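PDB 3F1Z: putative nucleic acid-binding lipoprotein from Klebsiella pneumoniae subsp. pneumoniae MGH 78578, which is of unknown function but adopts an OB-fold and probably binds nucleic acid. Local coordinates for residues Thr26-Gln31 and Met77-Asn82; Gln31-Phe36 and Lys86-Asn91. All blocks are in the same frame, centred on the assembly; numbering follows the deposited sequence. Where two conformers were deposited one is given.

Contact 1 of 2, residues Thr26-Gln31 and Met77-Asn82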
ATOM      1  N   THR A  26      -7.495  11.035  -0.399  1.00 34.58           N
ATOM      2  CA  THR A  26      -6.110  10.611  -0.346  1.00 31.90           C
ATOM      3  C   THR A  26      -5.590  10.675   1.092  1.00 31.15           C
ATOM      4  O   THR A  26      -5.662  11.691   1.709  1.00 29.99           O
ATOM      5  CB  THR A  26      -5.231  11.517  -1.170  1.00 31.77           C
ATOM      6  OG1 THR A  26      -5.616  11.433  -2.555  1.00 32.40           O
ATOM      7  CG2 THR A  26      -3.765  11.094  -1.024  1.00 31.53           C
ATOM      8  N   TYR A  27      -5.081   9.572   1.622  1.00 31.65           N
ATOM      9  CA  TYR A  27      -4.500   9.559   2.954  1.00 30.92           C
ATOM     10  C   TYR A  27      -3.016   9.810   2.861  1.00 30.31           C
ATOM     11  O   TYR A  27      -2.371   9.454   1.866  1.00 29.43           O
ATOM     12  CB  TYR A  27      -4.569   8.158   3.559  1.00 32.56           C
ATOM     13  CG  TYR A  27      -5.910   7.604   4.016  1.00 33.32           C
ATOM     14  CD1 TYR A  27      -6.808   7.053   3.120  1.00 33.08           C
ATOM     15  CD2 TYR A  27      -6.234   7.560   5.372  1.00 34.25           C
ATOM     16  CE1 TYR A  27      -8.002   6.489   3.547  1.00 33.60           C
ATOM     17  CE2 TYR A  27      -7.437   6.991   5.823  1.00 34.39           C
ATOM     18  CZ  TYR A  27      -8.303   6.449   4.905  1.00 34.28           C
ATOM     19  OH  TYR A  27      -9.491   5.908   5.338  1.00 34.92           O
ATOM     20  N   SER A  28      -2.449  10.404   3.904  1.00 28.79           N
ATOM     21  CA  SER A  28      -1.007  10.372   3.996  1.00 28.15           C
ATOM     22  C   SER A  28      -0.686   9.019   4.685  1.00 27.88           C
ATOM     23  O   SER A  28      -1.567   8.341   5.251  1.00 27.36           O
ATOM     24  CB  SER A  28      -0.499  11.501   4.833  1.00 26.93           C
ATOM     25  OG  SER A  28      -0.929  11.283   6.135  1.00 29.40           O
ATOM     26  N   VAL A  29       0.563   8.608   4.662  1.00 27.83           N
ATOM     27  CA  VAL A  29       0.904   7.368   5.337  1.00 27.78           C
ATOM     28  C   VAL A  29       0.600   7.497   6.843  1.00 28.60           C
ATOM     29  O   VAL A  29       0.084   6.572   7.440  1.00 29.34           O
ATOM     30  CB  VAL A  29       2.355   6.985   5.068  1.00 27.87           C
ATOM     31  CG1 VAL A  29       2.844   5.835   6.031  1.00 25.83           C
ATOM     32  CG2 VAL A  29       2.524   6.685   3.529  1.00 26.01           C
ATOM     33  N   ALA A  30       0.900   8.642   7.439  1.00 28.92           N
ATOM     34  CA  ALA A  30       0.615   8.858   8.864  1.00 30.06           C
ATOM     35  C   ALA A  30      -0.861   8.716   9.120  1.00 30.64           C
ATOM     36  O   ALA A  30      -1.260   8.122  10.116  1.00 29.05           O
ATOM     37  CB  ALA A  30       1.080  10.231   9.348  1.00 26.59           C
ATOM     38  N   GLN A  31      -1.670   9.287   8.234  1.00 31.99           N
ATOM     39  CA  GLN A  31      -3.122   9.236   8.460  1.00 33.26           C
ATOM     40  C   GLN A  31      -3.670   7.825   8.424  1.00 32.31           C
ATOM     41  O   GLN A  31      -4.394   7.427   9.291  1.00 33.01           O
ATOM     42  CB  GLN A  31      -3.878  10.150   7.515  1.00 33.16           C
ATOM     43  CG  GLN A  31      -3.682  11.582   7.884  1.00 33.84           C
ATOM     44  CD  GLN A  31      -4.115  12.568   6.777  1.00 34.46           C
ATOM     45  OE1 GLN A  31      -4.021  12.286   5.561  1.00 35.50           O
ATOM     46  NE2 GLN A  31      -4.531  13.736   7.202  1.00 32.61           N
HETATM   47  N   MSE A  77       6.645   2.347   1.294  1.00 29.87           N
HETATM   48  CA  MSE A  77       6.349   3.771   1.226  1.00 29.26           C
HETATM   49  C   MSE A  77       6.499   4.401   2.586  1.00 29.76           C
HETATM   50  O   MSE A  77       6.050   3.815   3.579  1.00 29.21           O
HETATM   51  CB  MSE A  77       4.892   3.914   0.756  1.00 28.96           C
HETATM   52  CG  MSE A  77       4.441   5.316   0.511  1.00 29.00           C
HETATM   53 SE   MSE A  77       2.512   5.466   0.218  0.75 26.62          SE
HETATM   54  CE  MSE A  77       2.493   5.234  -1.731  1.00 28.51           C
ATOM     55  N   ARG A  78       7.127   5.580   2.652  1.00 29.70           N
ATOM     56  CA  ARG A  78       7.183   6.319   3.917  1.00 30.19           C
ATOM     57  C   ARG A  78       6.313   7.577   3.825  1.00 29.51           C
ATOM     58  O   ARG A  78       6.014   8.043   2.721  1.00 26.64           O
ATOM     59  CB  ARG A  78       8.603   6.742   4.247  1.00 31.39           C
ATOM     60  CG  ARG A  78       9.205   7.785   3.310  1.00 31.84           C
ATOM     61  CD  ARG A  78      10.410   8.432   3.991  1.00 32.65           C
ATOM     62  NE  ARG A  78      11.182   9.279   3.100  1.00 32.92           N
ATOM     63  CZ  ARG A  78      10.876  10.529   2.786  1.00 34.36           C
ATOM     64  NH1 ARG A  78       9.784  11.122   3.280  1.00 35.22           N
ATOM     65  NH2 ARG A  78      11.668  11.197   1.952  1.00 34.41           N
ATOM     66  N   ASP A  79       5.943   8.144   4.975  1.00 29.61           N
ATOM     67  CA  ASP A  79       5.188   9.384   4.982  1.00 30.37           C
ATOM     68  C   ASP A  79       5.959  10.503   4.239  1.00 31.61           C
ATOM     69  O   ASP A  79       7.154  10.702   4.432  1.00 31.18           O
ATOM     70  CB  ASP A  79       4.928   9.851   6.391  1.00 30.33           C
ATOM     71  CG  ASP A  79       3.912  10.987   6.442  1.00 30.56           C
ATOM     72  OD1 ASP A  79       2.690  10.675   6.461  1.00 28.70           O
ATOM     73  OD2 ASP A  79       4.348  12.181   6.474  1.00 31.01           O
ATOM     74  N   GLU A  80       5.253  11.234   3.402  1.00 32.81           N
ATOM     75  CA  GLU A  80       5.848  12.320   2.633  1.00 34.72           C
ATOM     76  C   GLU A  80       6.490  13.416   3.478  1.00 35.72           C
ATOM     77  O   GLU A  80       7.442  14.055   3.039  1.00 36.63           O
ATOM     78  CB  GLU A  80       4.783  12.981   1.778  1.00 35.06           C
ATOM     79  CG  GLU A  80       5.323  14.009   0.826  1.00 36.30           C
ATOM     80  CD  GLU A  80       4.361  15.094   0.620  1.00 35.96           C
ATOM     81  OE1 GLU A  80       3.279  14.926   1.159  1.00 36.34           O
ATOM     82  OE2 GLU A  80       4.677  16.108  -0.024  1.00 35.89           O
ATOM     83  N   GLN A  81       5.972  13.670   4.666  1.00 37.36           N
ATOM     84  CA  GLN A  81       6.554  14.699   5.511  1.00 40.22           C
ATOM     85  C   GLN A  81       7.188  14.074   6.767  1.00 39.94           C
ATOM     86  O   GLN A  81       7.359  14.755   7.754  1.00 39.56           O
ATOM     87  CB  GLN A  81       5.461  15.720   5.902  1.00 41.10           C
ATOM     88  CG  GLN A  81       4.675  16.360   4.718  1.00 42.30           C
ATOM     89  CD  GLN A  81       3.649  17.439   5.196  1.00 44.40           C
ATOM     90  OE1 GLN A  81       3.751  18.643   4.826  1.00 46.00           O
ATOM     91  NE2 GLN A  81       2.689  17.020   6.069  1.00 44.57           N
ATOM     92  N   ASN A  82       7.520  12.781   6.733  1.00 40.37           N
ATOM     93  CA  ASN A  82       8.066  12.084   7.910  1.00 41.25           C
ATOM     94  C   ASN A  82       7.187  12.288   9.187  1.00 41.18           C
ATOM     95  O   ASN A  82       7.674  12.321  10.310  1.00 40.27           O
ATOM     96  CB  ASN A  82       9.540  12.469   8.139  1.00 41.56           C
ATOM     97  CG  ASN A  82      10.473  11.898   7.056  1.00 43.26           C
ATOM     98  OD1 ASN A  82      10.359  10.719   6.652  1.00 44.20           O
ATOM     99  ND2 ASN A  82      11.421  12.717   6.601  1.00 42.93           N
TER
HETATM  100  O   HOH W   1       2.491  10.537   3.115  1.00 14.74           O
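The carboxylate of Asp79 is met by Ala30 N at OD1, on the anti side and 20° out of its plane, and by Gln81 N at OD2, from above the plane. The other flat group, the Arg78 guanidinium, has Glu80 O at its edge, in plane; its NH1 gives to Asp79 O, which Asn82 N reaches from the opposite face of the carbonyl plane. The Ala30 bond joins the two segments, 2.9 Å from Ala30 N to Asp79 OD1 with an N-H...O angle of 156°; Ala30 CB sits 3.3 Å from Asp79 OD1. The Gln81 bond closes an Asx turn within the type I turn Asp79-Asn82, and OD2 also accepts from Lys83 N. Chi1 (-169°) sets Asp79 CG anti to the backbone N. An acid held at a helix N-terminus in this way would probably be favoured as the anion. That end, the start of helix 29-38, has its own capping box: Gln31 N gives to Ser28 OG and Ser28 N to Gln31 OE1. In this OB-fold protein the contact thus ties the first turn of the helix to the chain leaving strand 71-78. Val29 CG2 rests 3.5 Å from the selenium SE of selenomethionine Met77, the two side chains crossing obliquely, while Val29 CB lies 3.7 Å from Asp79 CA. A water bridges the backbones, accepting from Val29 N and from Glu80 N.

Contact 2 of 2, residues Gln31-Phe36 and Lys86-Asn91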
ATOM      1  N   GLN A  31      -1.670   9.287   8.234  1.00 31.99           N
ATOM      2  CA  GLN A  31      -3.122   9.236   8.460  1.00 33.26           C
ATOM      3  C   GLN A  31      -3.670   7.825   8.424  1.00 32.31           C
ATOM      4  O   GLN A  31      -4.394   7.427   9.291  1.00 33.01           O
ATOM      5  CB  GLN A  31      -3.878  10.150   7.515  1.00 33.16           C
ATOM      6  CG  GLN A  31      -3.682  11.582   7.884  1.00 33.84           C
ATOM      7  CD  GLN A  31      -4.115  12.568   6.777  1.00 34.46           C
ATOM      8  OE1 GLN A  31      -4.021  12.286   5.561  1.00 35.50           O
ATOM      9  NE2 GLN A  31      -4.531  13.736   7.202  1.00 32.61           N
ATOM     10  N   PHE A  32      -3.304   7.069   7.416  1.00 32.30           N
ATOM     11  CA  PHE A  32      -3.790   5.729   7.300  1.00 31.34           C
ATOM     12  C   PHE A  32      -3.281   4.822   8.429  1.00 31.78           C
ATOM     13  O   PHE A  32      -4.005   3.937   8.882  1.00 31.59           O
ATOM     14  CB  PHE A  32      -3.416   5.153   5.947  1.00 30.83           C
ATOM     15  CG  PHE A  32      -3.754   3.714   5.821  1.00 30.76           C
ATOM     16  CD1 PHE A  32      -5.058   3.311   5.908  1.00 30.23           C
ATOM     17  CD2 PHE A  32      -2.782   2.780   5.633  1.00 30.28           C
ATOM     18  CE1 PHE A  32      -5.390   2.029   5.790  1.00 30.47           C
ATOM     19  CE2 PHE A  32      -3.110   1.464   5.534  1.00 31.08           C
ATOM     20  CZ  PHE A  32      -4.422   1.084   5.614  1.00 31.43           C
ATOM     21  N   LEU A  33      -2.048   5.019   8.869  1.00 32.34           N
ATOM     22  CA  LEU A  33      -1.498   4.185   9.938  1.00 32.48           C
ATOM     23  C   LEU A  33      -1.925   4.589  11.346  1.00 32.74           C
ATOM     24  O   LEU A  33      -1.790   3.804  12.286  1.00 35.03           O
ATOM     25  CB  LEU A  33       0.026   4.087   9.844  1.00 31.51           C
ATOM     26  CG  LEU A  33       0.552   3.385   8.579  1.00 31.88           C
ATOM     27  CD1 LEU A  33       2.060   3.222   8.721  1.00 32.39           C
ATOM     28  CD2 LEU A  33      -0.050   2.069   8.310  1.00 29.63           C
ATOM     29  N   GLN A  34      -2.480   5.757  11.513  1.00 33.90           N
ATOM     30  CA  GLN A  34      -2.850   6.207  12.861  1.00 35.40           C
ATOM     31  C   GLN A  34      -3.725   5.212  13.650  1.00 33.94           C
ATOM     32  O   GLN A  34      -3.406   4.879  14.770  1.00 33.09           O
ATOM     33  CB  GLN A  34      -3.487   7.599  12.813  1.00 36.93           C
ATOM     34  CG  GLN A  34      -3.961   8.170  14.146  1.00 38.85           C
ATOM     35  CD  GLN A  34      -2.843   8.268  15.209  1.00 42.71           C
ATOM     36  OE1 GLN A  34      -1.644   8.403  14.876  1.00 44.62           O
ATOM     37  NE2 GLN A  34      -3.241   8.204  16.514  1.00 43.84           N
ATOM     38  N   PRO A  35      -4.803   4.716  13.049  1.00 33.52           N
ATOM     39  CA  PRO A  35      -5.649   3.748  13.750  1.00 33.04           C
ATOM     40  C   PRO A  35      -4.923   2.451  14.088  1.00 31.51           C
ATOM     41  O   PRO A  35      -5.205   1.883  15.111  1.00 29.23           O
ATOM     42  CB  PRO A  35      -6.786   3.458  12.742  1.00 32.79           C
ATOM     43  CG  PRO A  35      -6.722   4.524  11.783  1.00 33.40           C
ATOM     44  CD  PRO A  35      -5.311   4.984  11.693  1.00 33.63           C
ATOM     45  N   PHE A  36      -4.028   1.995  13.208  1.00 31.28           N
ATOM     46  CA  PHE A  36      -3.242   0.775  13.455  1.00 31.46           C
ATOM     47  C   PHE A  36      -2.258   0.985  14.606  1.00 31.63           C
ATOM     48  O   PHE A  36      -1.899   0.043  15.346  1.00 33.59           O
ATOM     49  CB  PHE A  36      -2.507   0.305  12.177  1.00 30.82           C
ATOM     50  CG  PHE A  36      -3.452  -0.155  11.062  1.00 30.68           C
ATOM     51  CD1 PHE A  36      -3.999   0.750  10.179  1.00 30.55           C
ATOM     52  CD2 PHE A  36      -3.822  -1.484  10.956  1.00 30.35           C
ATOM     53  CE1 PHE A  36      -4.882   0.325   9.207  1.00 31.97           C
ATOM     54  CE2 PHE A  36      -4.697  -1.921   9.992  1.00 30.05           C
ATOM     55  CZ  PHE A  36      -5.245  -1.038   9.124  1.00 30.94           C
ATOM     56  N   LYS A  86       6.936   4.934  10.579  1.00 43.19           N
ATOM     57  CA  LYS A  86       6.475   3.651  10.143  1.00 43.71           C
ATOM     58  C   LYS A  86       6.285   3.629   8.631  1.00 41.71           C
ATOM     59  O   LYS A  86       5.845   4.611   8.042  1.00 42.01           O
ATOM     60  CB  LYS A  86       5.167   3.289  10.850  1.00 45.40           C
ATOM     61  CG  LYS A  86       5.336   3.044  12.341  1.00 46.66           C
ATOM     62  CD  LYS A  86       4.008   2.613  13.014  1.00 47.04           C
ATOM     63  CE  LYS A  86       4.217   2.466  14.538  1.00 48.30           C
ATOM     64  NZ  LYS A  86       2.939   2.244  15.288  1.00 49.27           N
ATOM     65  N   ARG A  87       6.599   2.498   8.009  1.00 39.22           N
ATOM     66  CA  ARG A  87       6.454   2.352   6.581  0.60 37.78           C
ATOM     67  C   ARG A  87       5.219   1.543   6.217  1.00 37.38           C
ATOM     68  O   ARG A  87       4.762   0.677   6.987  1.00 38.28           O
ATOM     69  CB  ARG A  87       7.657   1.628   6.006  0.60 38.06           C
ATOM     70  CG  ARG A  87       9.040   2.154   6.380  0.60 38.40           C
ATOM     71  CD  ARG A  87       9.148   3.670   6.399  0.60 38.60           C
ATOM     72  NE  ARG A  87      10.522   4.115   6.122  0.60 39.09           N
ATOM     73  CZ  ARG A  87      11.081   5.230   6.570  0.60 38.37           C
ATOM     74  NH1 ARG A  87      10.432   6.026   7.412  0.60 38.94           N
ATOM     75  NH2 ARG A  87      12.321   5.513   6.210  0.60 37.91           N
ATOM     76  N   LEU A  88       4.683   1.804   5.029  1.00 34.96           N
ATOM     77  CA  LEU A  88       3.546   1.055   4.539  1.00 32.58           C
ATOM     78  C   LEU A  88       4.065   0.244   3.344  1.00 33.04           C
ATOM     79  O   LEU A  88       4.835   0.785   2.529  1.00 33.40           O
ATOM     80  CB  LEU A  88       2.472   2.030   4.117  1.00 32.10           C
ATOM     81  CG  LEU A  88       1.204   1.472   3.483  1.00 32.31           C
ATOM     82  CD1 LEU A  88       0.441   0.597   4.456  1.00 31.41           C
ATOM     83  CD2 LEU A  88       0.368   2.642   2.973  1.00 31.76           C
ATOM     84  N   THR A  89       3.675  -1.025   3.233  1.00 31.12           N
ATOM     85  CA  THR A  89       4.108  -1.836   2.112  1.00 32.07           C
ATOM     86  C   THR A  89       2.889  -2.247   1.305  1.00 31.55           C
ATOM     87  O   THR A  89       1.783  -2.333   1.848  1.00 30.51           O
ATOM     88  CB  THR A  89       4.796  -3.123   2.554  1.00 32.94           C
ATOM     89  OG1 THR A  89       3.875  -3.824   3.439  1.00 36.62           O
ATOM     90  CG2 THR A  89       6.136  -2.838   3.281  1.00 30.50           C
ATOM     91  N   PHE A  90       3.126  -2.498   0.018  1.00 29.36           N
ATOM     92  CA  PHE A  90       2.138  -2.919  -0.920  1.00 29.25           C
ATOM     93  C   PHE A  90       2.656  -4.158  -1.623  1.00 29.38           C
ATOM     94  O   PHE A  90       3.814  -4.237  -1.974  1.00 29.01           O
ATOM     95  CB  PHE A  90       1.963  -1.857  -1.996  1.00 30.03           C
ATOM     96  CG  PHE A  90       1.475  -0.544  -1.494  1.00 29.98           C
ATOM     97  CD1 PHE A  90       2.330   0.332  -0.878  1.00 29.83           C
ATOM     98  CD2 PHE A  90       0.184  -0.148  -1.744  1.00 30.15           C
ATOM     99  CE1 PHE A  90       1.899   1.531  -0.431  1.00 29.79           C
ATOM    100  CE2 PHE A  90      -0.250   1.062  -1.320  1.00 30.92           C
ATOM    101  CZ  PHE A  90       0.607   1.894  -0.646  1.00 30.54           C
ATOM    102  N   ASN A  91       1.782  -5.091  -1.919  1.00 30.92           N
ATOM    103  CA  ASN A  91       2.191  -6.349  -2.531  1.00 31.03           C
ATOM    104  C   ASN A  91       1.572  -6.416  -3.903  1.00 31.85           C
ATOM    105  O   ASN A  91       0.353  -6.581  -4.024  1.00 31.09           O
ATOM    106  CB  ASN A  91       1.702  -7.500  -1.674  1.00 31.41           C
ATOM    107  CG  ASN A  91       2.140  -8.844  -2.181  1.00 31.82           C
ATOM    108  OD1 ASN A  91       2.290  -9.042  -3.348  1.00 33.74           O
ATOM    109  ND2 ASN A  91       2.362  -9.781  -1.271  1.00 34.05           N
TER
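Leu33 reaches from the helix toward Lys86 and Leu88 with both of its methyls. From CB the chain runs to CG, set anti to the carbonyl carbon (chi1 -64°), and there it forks. CD1 comes up against the start of the Lys86 side chain, 3.8 Å from Lys86 CB, and also lies 4.1 Å from the backbone oxygen Lys86 O. CD2 goes to the strand instead, where Leu88 CD1 is 4.2 Å from Leu33 CD2. One branch therefore packs on the loop leading into the strand and the other on Leu88, a buried residue of the strand. Residues 31-36 belong to helix 29-38, while the segment 86-91 runs into strand 88-93 of the curled sheet of this OB-fold, so the contact lays the helix against the sheet through apolar side chains, with no hydrogen bond between the segments. Leu88 CD1 has a second neighbour in Phe32: it sits at the edge of that ring, near the ring plane, 3.8 Å from Phe32 CE2. Leu88 CD2 lies 4.1 Å from Phe32 CD2, well out of the ring plane, and the two side chains cross at about a right angle. Phe32 also makes an edge-to-face pair with Tyr47 and touches Pro124, and Leu88 packs on Leu126 of strand 125-127. Beyond its CB, Lys86 extends from CG to the amino group, and NZ hydrogen-bonds Thr37 OG1, one turn after Leu33 along the chain; Leu33 O is bonded to the same hydroxyl.

In the fold
Contacts 1 and 2 bind the same helix, 29-38, to two neighbouring antiparallel strands, 71-78 and 88-93: contact 1 uses the start of the helix, contact 2 residues further along it, and Gln31 belongs to both segments. Their centres lie about 8 Å apart. On the sheet side they meet directly, Met77 N standing 2.7 Å from Leu88 O in a probable hydrogen bond, with Arg87 CB packing 3.6 Å from Met77 O. On the helix side Tyr27 CD2 comes within 3.6 Å of Phe32 N. Contact 1 combines a hydrogen bond with apolar packing and is partly buried, whereas contact 2 has no hydrogen bond across it and lies nearer the centre of the chain, about 7 Å from it against about 11 Å.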